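Restriction endonuclease UbaLAI (Unidentified, PDB 5O63) cleaves DNA as a monomeric Type IIE restriction endonuclease, its N-terminal B3 domain binding the cognate DNA sequence. Local coordinates at residues V12-K17 / L72-K77; F113-H116 / S120-Y123. All coordinates share one frame; numbering follows the deposited sequence.

Contact 1: residues V12-K17 / L72-K77; sequences VRSAGK and LSKTHK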
loop_
_atom_site.group_PDB
_atom_site.type_symbol
_atom_site.label_atom_id
_atom_site.label_comp_id
_atom_site.label_asym_id
_atom_site.label_seq_id
_atom_site.Cartn_x
_atom_site.Cartn_y
_atom_site.Cartn_z
ATOM N N VAL A 12 -6.917 -10.136 6.220
ATOM C CA VAL A 12 -8.358 -9.838 6.319
ATOM C C VAL A 12 -8.911 -10.376 7.631
ATOM O O VAL A 12 -9.661 -9.692 8.358
ATOM C CB VAL A 12 -9.095 -10.359 5.080
ATOM C CG1 VAL A 12 -10.556 -10.342 5.262
ATOM C CG2 VAL A 12 -8.662 -9.500 3.861
ATOM N N ARG A 13 -8.543 -11.609 7.967
ATOM C CA ARG A 13 -9.022 -12.158 9.226
ATOM C C ARG A 13 -8.544 -11.295 10.425
ATOM O O ARG A 13 -9.255 -11.255 11.435
ATOM C CB ARG A 13 -8.583 -13.622 9.367
ATOM C CG ARG A 13 -7.206 -13.760 9.973
ATOM N N SER A 14 -7.432 -10.544 10.290
ATOM C CA SER A 14 -6.924 -9.818 11.447
ATOM C C SER A 14 -7.825 -8.613 11.684
ATOM O O SER A 14 -7.778 -8.004 12.761
ATOM C CB SER A 14 -5.451 -9.382 11.276
ATOM O OG SER A 14 -5.269 -8.459 10.234
ATOM N N ALA A 15 -8.624 -8.246 10.671
ATOM C CA ALA A 15 -9.605 -7.154 10.798
ATOM C C ALA A 15 -11.009 -7.693 11.137
ATOM O O ALA A 15 -11.998 -6.972 11.124
ATOM C CB ALA A 15 -9.646 -6.334 9.515
ATOM N N GLY A 16 -11.070 -8.978 11.389
ATOM C CA GLY A 16 -12.351 -9.636 11.721
ATOM C C GLY A 16 -13.283 -9.921 10.551
ATOM O O GLY A 16 -14.491 -10.094 10.732
ATOM N N LYS A 17 -12.740 -10.012 9.352
ATOM C CA LYS A 17 -13.518 -10.347 8.155
ATOM C C LYS A 17 -12.982 -11.641 7.582
ATOM O O LYS A 17 -11.998 -12.155 8.089
ATOM C CB LYS A 17 -13.406 -9.214 7.105
ATOM C CG LYS A 17 -13.915 -7.829 7.550
ATOM C CD LYS A 17 -15.445 -7.858 7.754
ATOM C CE LYS A 17 -16.025 -6.446 7.858
ATOM N NZ LYS A 17 -17.480 -6.507 8.237
ATOM N N LEU A 72 0.104 -3.227 10.896
ATOM C CA LEU A 72 1.134 -3.212 11.929
ATOM C C LEU A 72 0.495 -2.875 13.304
ATOM O O LEU A 72 0.809 -3.530 14.304
ATOM C CB LEU A 72 2.238 -2.204 11.612
ATOM C CG LEU A 72 3.194 -2.653 10.505
ATOM C CD1 LEU A 72 4.185 -1.476 10.293
ATOM C CD2 LEU A 72 3.867 -3.878 11.044
ATOM N N SER A 73 -0.434 -1.921 13.294
ATOM C CA SER A 73 -1.160 -1.561 14.529
ATOM C C SER A 73 -2.429 -2.352 14.816
ATOM O O SER A 73 -3.004 -2.234 15.912
ATOM C CB SER A 73 -1.502 -0.065 14.469
ATOM O OG SER A 73 -2.492 0.248 13.471
ATOM N N LYS A 74 -2.843 -3.195 13.872
ATOM C CA LYS A 74 -4.134 -3.880 13.890
ATOM C C LYS A 74 -5.259 -2.919 14.294
ATOM O O LYS A 74 -6.110 -3.280 15.127
ATOM C CB LYS A 74 -4.110 -5.115 14.822
ATOM C CG LYS A 74 -3.113 -6.243 14.380
ATOM C CD LYS A 74 -3.329 -6.663 12.928
ATOM C CE LYS A 74 -2.409 -7.840 12.496
ATOM N NZ LYS A 74 -2.250 -8.004 10.986
ATOM N N THR A 75 -5.258 -1.698 13.731
ATOM C CA THR A 75 -6.406 -0.762 13.906
ATOM C C THR A 75 -6.858 -0.107 12.602
ATOM O O THR A 75 -6.061 0.046 11.664
ATOM C CB THR A 75 -6.063 0.392 14.898
ATOM O OG1 THR A 75 -4.833 0.970 14.501
ATOM C CG2 THR A 75 -5.916 -0.150 16.277
ATOM N N HIS A 76 -8.136 0.280 12.543
ATOM C CA HIS A 76 -8.588 1.001 11.362
ATOM C C HIS A 76 -8.045 2.421 11.371
ATOM O O HIS A 76 -8.049 3.070 12.424
ATOM C CB HIS A 76 -10.095 0.983 11.313
ATOM C CG HIS A 76 -10.622 -0.359 10.899
ATOM N ND1 HIS A 76 -11.268 -1.222 11.759
ATOM C CD2 HIS A 76 -10.503 -1.019 9.725
ATOM C CE1 HIS A 76 -11.590 -2.329 11.110
ATOM N NE2 HIS A 76 -11.120 -2.238 9.875
ATOM N N LYS A 77 -7.563 2.898 10.222
ATOM C CA LYS A 77 -7.023 4.251 10.106
ATOM C C LYS A 77 -7.648 4.928 8.895
ATOM O O LYS A 77 -8.427 4.313 8.141
ATOM C CB LYS A 77 -5.492 4.208 10.034
ATOM C CG LYS A 77 -4.914 3.756 11.373
ATOM C CD LYS A 77 -3.382 3.674 11.437
ATOM C CE LYS A 77 -3.023 3.497 12.929
ATOM N NZ LYS A 77 -4.047 4.140 13.846
#
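Torsions in both side chains bring Ser14 and Lys74 together. The hydroxyl of Ser14 is tucked between its own backbone N and carbonyl carbon (chi1 64°), while the Lys74 chain leaves beside its backbone N and folds at chi2 (-53°), which carries its ammonium end to the helix although its CB does not point there. The meeting is end to end: Lys74 NZ donates a weak hydrogen bond to Ser14 OG at 3.1 Å, and Lys74 CE lies 3.6 Å from Ser14 CB. This is one of two modelled conformers of Lys74, so the bond is doubtful as a lasting link. Both polar ends have stronger partners, Ser14 OG at the Leu11 carbonyl and Lys74 NZ at Ser71 OG. A long, flexible lysine suits this exposed site, since it has to span from a CA still 7.0 Å from the CA of Ser14. Helix 3-14 stops here in a Schellman motif: Lys17 N bonds back to Val12 O (3.3 Å) and Gly16 N to Arg13 O (2.9 Å), with Gly16 as the C-prime residue, whose positive phi glycine tolerates readily. In the partner segment 72-77, Lys74 and Thr75 form a G1 beta bulge opposite Asp70, in the turn joining strands 62-70 and 75-84 of the B3 domain. Beyond the lysine, the small Ala15 allows a loose approach, its CB 4.4 Å from His76 NE2 and oblique to the imidazole; that ring also packs edge-to-face with Phe69.

Contact 2: residues F113-H116 / S120-Y123; sequences FARH and SSGY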
loop_
_atom_site.group_PDB
_atom_site.type_symbol
_atom_site.label_atom_id
_atom_site.label_comp_id
_atom_site.label_asym_id
_atom_site.label_seq_id
_atom_site.Cartn_x
_atom_site.Cartn_y
_atom_site.Cartn_z
ATOM N N PHE A 113 -6.872 -4.535 -1.493
ATOM C CA PHE A 113 -8.284 -4.189 -1.518
ATOM C C PHE A 113 -9.026 -5.493 -1.503
ATOM O O PHE A 113 -8.862 -6.297 -2.415
ATOM C CB PHE A 113 -8.688 -3.338 -2.732
ATOM C CG PHE A 113 -10.172 -3.033 -2.747
ATOM C CD1 PHE A 113 -10.700 -2.060 -1.924
ATOM C CD2 PHE A 113 -11.033 -3.783 -3.535
ATOM C CE1 PHE A 113 -12.075 -1.792 -1.913
ATOM C CE2 PHE A 113 -12.395 -3.521 -3.546
ATOM C CZ PHE A 113 -12.916 -2.519 -2.732
ATOM N N ALA A 114 -9.780 -5.754 -0.453
ATOM C CA ALA A 114 -10.488 -7.036 -0.381
ATOM C C ALA A 114 -12.004 -6.885 -0.416
ATOM O O ALA A 114 -12.570 -5.994 0.208
ATOM C CB ALA A 114 -10.052 -7.792 0.860
ATOM N N ARG A 115 -12.667 -7.771 -1.165
ATOM C CA ARG A 115 -14.095 -8.019 -0.996
ATOM C C ARG A 115 -14.253 -9.074 0.086
ATOM O O ARG A 115 -13.548 -10.093 0.096
ATOM C CB ARG A 115 -14.732 -8.491 -2.299
ATOM C CG ARG A 115 -14.382 -7.678 -3.521
ATOM C CD ARG A 115 -15.409 -6.620 -3.807
ATOM N NE ARG A 115 -14.994 -5.797 -4.938
ATOM C CZ ARG A 115 -15.508 -4.604 -5.218
ATOM N NH1 ARG A 115 -16.466 -4.099 -4.447
ATOM N NH2 ARG A 115 -15.066 -3.912 -6.263
ATOM N N HIS A 116 -15.196 -8.832 0.988
ATOM C CA HIS A 116 -15.422 -9.744 2.087
ATOM C C HIS A 116 -16.607 -10.630 1.825
ATOM O O HIS A 116 -17.521 -10.275 1.080
ATOM C CB HIS A 116 -15.636 -8.962 3.383
ATOM C CG HIS A 116 -14.487 -8.038 3.699
ATOM N ND1 HIS A 116 -14.673 -6.764 4.199
ATOM C CD2 HIS A 116 -13.145 -8.190 3.548
ATOM C CE1 HIS A 116 -13.496 -6.172 4.348
ATOM N NE2 HIS A 116 -12.551 -7.025 3.983
ATOM N N SER A 120 -19.174 -6.782 2.563
ATOM C CA SER A 120 -18.407 -5.546 2.768
ATOM C C SER A 120 -17.121 -5.598 1.950
ATOM O O SER A 120 -16.789 -6.621 1.333
ATOM C CB SER A 120 -18.084 -5.291 4.258
ATOM O OG SER A 120 -17.293 -6.305 4.850
ATOM N N SER A 121 -16.405 -4.482 1.933
ATOM C CA SER A 121 -15.085 -4.465 1.274
ATOM C C SER A 121 -14.253 -3.404 1.930
ATOM O O SER A 121 -14.792 -2.527 2.601
ATOM C CB SER A 121 -15.209 -4.216 -0.230
ATOM O OG SER A 121 -15.775 -2.952 -0.532
ATOM N N GLY A 122 -12.941 -3.468 1.731
ATOM C CA GLY A 122 -12.104 -2.465 2.375
ATOM C C GLY A 122 -10.627 -2.568 2.030
ATOM O O GLY A 122 -10.157 -3.572 1.517
ATOM N N TYR A 123 -9.878 -1.505 2.323
ATOM C CA TYR A 123 -8.431 -1.463 2.084
ATOM C C TYR A 123 -7.659 -1.886 3.323
ATOM O O TYR A 123 -8.127 -1.706 4.454
ATOM C CB TYR A 123 -7.969 -0.049 1.671
ATOM C CG TYR A 123 -8.404 0.302 0.271
ATOM C CD1 TYR A 123 -7.579 -0.007 -0.835
ATOM C CD2 TYR A 123 -9.613 0.927 0.030
ATOM C CE1 TYR A 123 -7.972 0.308 -2.122
ATOM C CE2 TYR A 123 -10.048 1.213 -1.287
ATOM C CZ TYR A 123 -9.205 0.903 -2.365
ATOM O OH TYR A 123 -9.608 1.191 -3.674
#
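Phe113 and Tyr123 meet ring against ring at a non-hydrogen-bonded pair of the beta hairpin formed by strands 108-116 and 121-128, two antiparallel neighbours in the B3-domain sheet. This is the tightly packed part. Phe113 CD1 comes down over the centre of one Tyr123 face, 3.3 Å from Tyr123 CZ, with the two planes inclined at 53° and the side chains crossing obliquely. Phe113 holds CG anti to its backbone N (chi1 178°), whereas Tyr123 sets its CG beside its own N, and the two side chains converge. Broad aromatic rings suit this place because Phe49 lies against both and Phe66 meets Tyr123 edge-to-face; the tyrosine hydroxyl is bonded to the Phe49 carbonyl.

Next along the strands, Ala114 and Gly122 form the hydrogen-bonded pair, with Ala114 N to Gly122 O and Gly122 N to Ala114 O both at 3.0 Å. The small Ala114 side chain leaves room for Val12 of helix 3-14.

The solvent side is looser. There Arg115 and Ser121 are exposed, and Arg115 NH1 approaches Ser121 OG only to 4.1 Å. The arginine bends back along its own strand, laying one guanidinium face over Phe113 CE2.

On the sheet face of Ala114, the hairpin end is closed by the buried His116. Its imidazole has both nitrogens engaged: NE2 pairs with the Tyr124 hydroxyl, and ND1 donates to Ser120, whose own hydroxyl is also bonded to Asp118. Backbone and side chain of His116 thus grip the same serine, His116 N reaching Ser120 O at 2.7 Å and His116 ND1 reaching Ser120 OG at 2.7 Å, the latter partner just 6° out of the ring plane.

How the contacts relate
Contact 1 is a surface contact that buries 146 Å² and brings the end of helix 3-14 beside the turn before strand 75-84, relying on a weak polar bond and loose approaches. Contact 2 is partly buried and covers 405 Å² between strands adjacent in sequence, where regular backbone bonding is joined by aromatic packing and a buried histidine whose two ring nitrogens are both hydrogen-bonded. Both reach the same sheet, and their centres lie about 12 Å apart. The segment 12-17 connects them: Val12 packs CG1 on His116 CD2 (3.8 Å), and the aliphatic part of Lys17 runs past His116 and Ser120 before its ammonium forms a salt bridge with Asp118.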